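Glucosamine--fructose-6-phosphate aminotransferase [isomerizing] (Francisella tularensis subsp. tularensis, PDB 3TBF) probably converts fructose 6-phosphate to glucosamine 6-phosphate with nitrogen from glutamine, its C-terminal SIS-domain part serving as the isomerase. Local coordinates at residues F51-S65 / V100-T114. Numbering follows the deposited sequence.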
loop_
_atom_site.group_PDB
_atom_site.type_symbol
_atom_site.label_atom_id
_atom_site.label_comp_id
_atom_site.label_asym_id
_atom_site.label_seq_id
_atom_site.Cartn_x
_atom_site.Cartn_y
_atom_site.Cartn_z
ATOM N N PHE A 51 6.844 -27.277 2.741
ATOM C CA PHE A 51 7.817 -26.265 2.404
ATOM C C PHE A 51 8.660 -26.665 1.183
ATOM O O PHE A 51 9.170 -25.799 0.468
ATOM C CB PHE A 51 8.754 -25.999 3.582
ATOM C CG PHE A 51 8.102 -25.345 4.790
ATOM C CD1 PHE A 51 6.926 -24.615 4.690
ATOM C CD2 PHE A 51 8.726 -25.424 6.040
ATOM C CE1 PHE A 51 6.372 -24.001 5.803
ATOM C CE2 PHE A 51 8.167 -24.802 7.156
ATOM C CZ PHE A 51 6.995 -24.083 7.028
ATOM N N GLU A 52 8.846 -27.967 0.966
ATOM C CA GLU A 52 9.605 -28.450 -0.188
ATOM C C GLU A 52 8.816 -28.166 -1.441
ATOM O O GLU A 52 9.390 -27.894 -2.466
ATOM C CB GLU A 52 9.871 -29.942 -0.093
ATOM C CG GLU A 52 10.714 -30.317 1.104
ATOM C CD GLU A 52 11.146 -31.802 1.145
ATOM O OE1 GLU A 52 10.322 -32.705 0.805
ATOM O OE2 GLU A 52 12.309 -32.052 1.551
ATOM N N LYS A 53 7.497 -28.214 -1.349
ATOM C CA LYS A 53 6.617 -27.888 -2.483
ATOM C C LYS A 53 6.370 -26.388 -2.719
ATOM O O LYS A 53 5.826 -26.019 -3.736
ATOM C CB LYS A 53 5.242 -28.502 -2.263
ATOM C CG LYS A 53 5.181 -30.006 -2.110
ATOM C CD LYS A 53 3.741 -30.391 -1.692
ATOM C CE LYS A 53 3.527 -31.928 -1.570
ATOM N NZ LYS A 53 2.109 -32.296 -1.185
ATOM N N THR A 54 6.729 -25.537 -1.772
ATOM C CA THR A 54 6.402 -24.132 -1.822
ATOM C C THR A 54 7.298 -23.446 -2.781
ATOM O O THR A 54 8.509 -23.623 -2.704
ATOM C CB THR A 54 6.587 -23.480 -0.470
ATOM O OG1 THR A 54 5.610 -24.010 0.416
ATOM C CG2 THR A 54 6.487 -21.941 -0.540
ATOM N N LYS A 55 6.698 -22.695 -3.707
ATOM C CA LYS A 55 7.454 -21.904 -4.682
ATOM C C LYS A 55 7.086 -20.428 -4.631
ATOM O O LYS A 55 7.738 -19.554 -5.225
ATOM C CB LYS A 55 7.235 -22.412 -6.094
ATOM C CG LYS A 55 6.885 -23.871 -6.185
ATOM C CD LYS A 55 7.823 -24.646 -7.114
ATOM C CE LYS A 55 9.102 -25.001 -6.364
ATOM N NZ LYS A 55 8.909 -26.078 -5.317
ATOM N N HIS A 56 6.027 -20.155 -3.925
ATOM C CA HIS A 56 5.584 -18.825 -3.779
ATOM C C HIS A 56 4.871 -18.742 -2.465
ATOM O O HIS A 56 4.179 -19.631 -2.069
ATOM C CB HIS A 56 4.628 -18.487 -4.922
ATOM C CG HIS A 56 4.131 -17.083 -4.884
ATOM N ND1 HIS A 56 3.031 -16.710 -4.146
ATOM C CD2 HIS A 56 4.570 -15.959 -5.509
ATOM C CE1 HIS A 56 2.829 -15.412 -4.294
ATOM N NE2 HIS A 56 3.748 -14.931 -5.116
ATOM N N ILE A 57 5.043 -17.637 -1.796
ATOM C CA ILE A 57 4.422 -17.433 -0.511
ATOM C C ILE A 57 3.459 -16.277 -0.594
ATOM O O ILE A 57 3.859 -15.193 -0.965
ATOM C CB ILE A 57 5.465 -17.116 0.537
ATOM C CG1 ILE A 57 6.315 -18.327 0.785
ATOM C CG2 ILE A 57 4.801 -16.685 1.814
ATOM C CD1 ILE A 57 7.507 -17.984 1.519
ATOM N N CYS A 58 2.214 -16.535 -0.167
ATOM C CA CYS A 58 1.099 -15.596 -0.253
ATOM C C CYS A 58 0.668 -15.224 1.147
ATOM O O CYS A 58 0.031 -16.024 1.841
ATOM C CB CYS A 58 -0.093 -16.263 -0.987
ATOM S SG CYS A 58 -1.010 -15.213 -2.143
ATOM N N ILE A 59 1.003 -14.022 1.593
ATOM C CA ILE A 59 0.701 -13.623 2.986
ATOM C C ILE A 59 -0.584 -12.797 2.941
ATOM O O ILE A 59 -0.681 -11.833 2.181
ATOM C CB ILE A 59 1.795 -12.830 3.617
ATOM C CG1 ILE A 59 3.088 -13.639 3.713
ATOM C CG2 ILE A 59 1.437 -12.424 5.047
ATOM C CD1 ILE A 59 4.278 -12.830 4.296
ATOM N N VAL A 60 -1.566 -13.215 3.736
ATOM C CA VAL A 60 -2.832 -12.543 3.877
ATOM C C VAL A 60 -3.088 -12.148 5.325
ATOM O O VAL A 60 -2.961 -12.966 6.233
ATOM C CB VAL A 60 -3.977 -13.461 3.411
ATOM C CG1 VAL A 60 -5.358 -12.797 3.625
ATOM C CG2 VAL A 60 -3.757 -13.816 1.939
ATOM N N ALA A 61 -3.464 -10.899 5.552
ATOM C CA ALA A 61 -3.684 -10.417 6.913
ATOM C C ALA A 61 -4.376 -9.047 6.925
ATOM O O ALA A 61 -4.623 -8.438 5.858
ATOM C CB ALA A 61 -2.350 -10.329 7.663
ATOM N N CYS A 62 -4.700 -8.551 8.114
ATOM C CA CYS A 62 -5.187 -7.218 8.199
ATOM C C CYS A 62 -4.547 -6.424 9.344
ATOM O O CYS A 62 -3.975 -7.005 10.273
ATOM C CB CYS A 62 -6.707 -7.227 8.212
ATOM S SG CYS A 62 -7.312 -7.583 9.754
ATOM N N GLY A 63 -4.515 -5.101 9.188
ATOM C CA GLY A 63 -4.041 -4.198 10.186
ATOM C C GLY A 63 -2.586 -4.400 10.479
ATOM O O GLY A 63 -1.775 -4.542 9.612
ATOM N N THR A 64 -2.273 -4.468 11.752
ATOM C CA THR A 64 -0.930 -4.620 12.226
ATOM C C THR A 64 -0.269 -5.893 11.719
ATOM O O THR A 64 0.947 -5.893 11.443
ATOM C CB THR A 64 -0.971 -4.628 13.763
ATOM O OG1 THR A 64 -1.046 -3.273 14.196
ATOM C CG2 THR A 64 0.239 -5.228 14.348
ATOM N N SER A 65 -1.042 -6.973 11.630
ATOM C CA SER A 65 -0.534 -8.225 11.106
ATOM C C SER A 65 -0.165 -8.102 9.605
ATOM O O SER A 65 0.789 -8.709 9.115
ATOM C CB SER A 65 -1.572 -9.332 11.352
ATOM O OG SER A 65 -1.794 -9.514 12.790
ATOM N N VAL A 100 -0.522 -18.615 -8.188
ATOM C CA VAL A 100 0.680 -19.261 -8.743
ATOM C C VAL A 100 0.780 -20.765 -8.327
ATOM O O VAL A 100 0.440 -21.140 -7.193
ATOM C CB VAL A 100 1.946 -18.505 -8.218
ATOM C CG1 VAL A 100 3.196 -19.210 -8.629
ATOM C CG2 VAL A 100 1.940 -16.985 -8.700
ATOM N N ASP A 101 1.236 -21.635 -9.223
ATOM C CA ASP A 101 1.518 -23.023 -8.794
ATOM C C ASP A 101 2.527 -23.024 -7.631
ATOM O O ASP A 101 3.473 -22.245 -7.604
ATOM C CB ASP A 101 2.089 -23.898 -9.933
ATOM C CG ASP A 101 1.000 -24.691 -10.726
ATOM O OD1 ASP A 101 -0.147 -24.923 -10.243
ATOM O OD2 ASP A 101 1.322 -25.115 -11.867
ATOM N N GLY A 102 2.311 -23.921 -6.681
ATOM C CA GLY A 102 3.235 -24.062 -5.559
ATOM C C GLY A 102 3.165 -22.940 -4.528
ATOM O O GLY A 102 4.133 -22.681 -3.810
ATOM N N SER A 103 1.997 -22.306 -4.455
ATOM C CA SER A 103 1.774 -21.192 -3.569
ATOM C C SER A 103 1.402 -21.659 -2.178
ATOM O O SER A 103 0.507 -22.487 -2.033
ATOM C CB SER A 103 0.643 -20.333 -4.098
ATOM O OG SER A 103 1.172 -19.169 -4.643
ATOM N N LEU A 104 2.057 -21.104 -1.167
ATOM C CA LEU A 104 1.714 -21.383 0.220
ATOM C C LEU A 104 0.911 -20.215 0.727
ATOM O O LEU A 104 1.307 -19.072 0.545
ATOM C CB LEU A 104 2.990 -21.531 1.056
ATOM C CG LEU A 104 2.827 -21.805 2.537
ATOM C CD1 LEU A 104 2.235 -23.214 2.706
ATOM C CD2 LEU A 104 4.143 -21.601 3.277
ATOM N N PHE A 105 -0.243 -20.503 1.295
ATOM C CA PHE A 105 -1.110 -19.507 1.885
ATOM C C PHE A 105 -0.702 -19.320 3.356
ATOM O O PHE A 105 -0.754 -20.234 4.154
ATOM C CB PHE A 105 -2.579 -19.950 1.767
ATOM C CG PHE A 105 -3.556 -18.940 2.275
ATOM C CD1 PHE A 105 -3.838 -18.838 3.635
ATOM C CD2 PHE A 105 -4.167 -18.059 1.422
ATOM C CE1 PHE A 105 -4.737 -17.874 4.116
ATOM C CE2 PHE A 105 -5.092 -17.117 1.898
ATOM C CZ PHE A 105 -5.344 -17.015 3.251
ATOM N N VAL A 106 -0.214 -18.137 3.691
ATOM C CA VAL A 106 0.223 -17.817 5.031
ATOM C C VAL A 106 -0.698 -16.736 5.555
ATOM O O VAL A 106 -0.834 -15.674 4.932
ATOM C CB VAL A 106 1.613 -17.274 5.032
ATOM C CG1 VAL A 106 2.017 -16.770 6.465
ATOM C CG2 VAL A 106 2.564 -18.311 4.528
ATOM N N SER A 107 -1.383 -17.016 6.663
ATOM C CA SER A 107 -2.145 -15.993 7.340
ATOM C C SER A 107 -1.468 -15.567 8.662
ATOM O O SER A 107 -0.673 -16.290 9.267
ATOM C CB SER A 107 -3.553 -16.479 7.585
ATOM O OG SER A 107 -3.571 -17.609 8.392
ATOM N N ILE A 108 -1.675 -14.322 9.037
ATOM C CA ILE A 108 -1.106 -13.838 10.263
ATOM C C ILE A 108 -2.235 -13.270 11.089
ATOM O O ILE A 108 -2.982 -12.448 10.599
ATOM C CB ILE A 108 -0.094 -12.732 9.999
ATOM C CG1 ILE A 108 0.982 -13.192 8.984
ATOM C CG2 ILE A 108 0.576 -12.330 11.315
ATOM C CD1 ILE A 108 1.925 -12.095 8.541
ATOM N N SER A 109 -2.361 -13.721 12.331
ATOM C CA SER A 109 -3.415 -13.233 13.198
ATOM C C SER A 109 -3.112 -13.446 14.663
ATOM O O SER A 109 -2.738 -14.540 15.073
ATOM C CB SER A 109 -4.686 -13.956 12.909
ATOM O OG SER A 109 -5.724 -13.408 13.673
ATOM N N GLN A 110 -3.320 -12.418 15.468
ATOM C CA GLN A 110 -3.155 -12.565 16.907
ATOM C C GLN A 110 -4.227 -13.520 17.458
ATOM O O GLN A 110 -3.915 -14.514 18.050
ATOM C CB GLN A 110 -3.241 -11.215 17.620
ATOM C CG GLN A 110 -2.834 -11.274 19.110
ATOM C CD GLN A 110 -3.856 -11.977 19.989
ATOM O OE1 GLN A 110 -5.064 -11.683 19.925
ATOM N NE2 GLN A 110 -3.389 -12.921 20.821
ATOM N N SER A 111 -5.489 -13.192 17.233
ATOM C CA SER A 111 -6.595 -13.919 17.817
ATOM C C SER A 111 -6.883 -15.233 17.150
ATOM O O SER A 111 -7.494 -16.090 17.747
ATOM C CB SER A 111 -7.884 -13.061 17.694
ATOM O OG SER A 111 -8.257 -12.890 16.345
ATOM N N GLY A 112 -6.519 -15.362 15.894
ATOM C CA GLY A 112 -6.952 -16.496 15.062
ATOM C C GLY A 112 -8.422 -16.556 14.642
ATOM O O GLY A 112 -8.882 -17.588 14.119
ATOM N N GLU A 113 -9.155 -15.467 14.859
ATOM C CA GLU A 113 -10.582 -15.395 14.530
ATOM C C GLU A 113 -10.928 -14.249 13.542
ATOM O O GLU A 113 -12.052 -14.058 13.201
ATOM C CB GLU A 113 -11.408 -15.242 15.812
ATOM C CG GLU A 113 -11.248 -16.351 16.869
ATOM C CD GLU A 113 -11.594 -17.782 16.322
ATOM O OE1 GLU A 113 -12.383 -17.893 15.354
ATOM O OE2 GLU A 113 -11.067 -18.800 16.850
ATOM N N THR A 114 -9.953 -13.489 13.099
ATOM C CA THR A 114 -10.164 -12.304 12.304
ATOM C C THR A 114 -10.956 -12.712 11.057
ATOM O O THR A 114 -10.496 -13.560 10.251
ATOM C CB THR A 114 -8.774 -11.745 11.899
ATOM O OG1 THR A 114 -8.006 -11.471 13.083
ATOM C CG2 THR A 114 -8.866 -10.501 11.027
#
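Neighbouring parallel strands of a SIS-domain sheet, 56-61 and 103-109, pair from H56–S103 to V60–S107. The bond series begins at the type II turn V100–S103, whose G102 O takes two amides: K55 N at 2.6 Å and H56 N, which sits above the carbonyl plane. It continues with L104 N to H56 O (2.7 Å), C58 N to L104 O, V106 N to C58 O and V60 N to V106 O, and closes with a weak bond from I108 N to V60 O. The strands belong to a five-stranded parallel sheet of order 2-1-3-4-5, a Rossmann-like alpha-beta-alpha core in which 84-88 flanks 56-61 and 129-136 flanks 103-109. On the face of I57, I59, L104 and V106, L104 CD2 lies 4.1 Å from F51 CE1, at the ring edge. I59 CG2 meets I108 CD1 at 3.5 Å; helix 165-184 packs against F51 (I181, L184) and I108 (Q170). On the other face, a chi1 of -176° turns the F105 ring from its own backbone N across to V60, CE2 to CG2 3.6 Å; Y129 packs edge-to-face with it. H56 ND1 makes a weak, bent bond to S103 OG (3.1 Å, 120°), with V100 over one imidazole face. Past the strand ends, C62 SG touches T114 CG2.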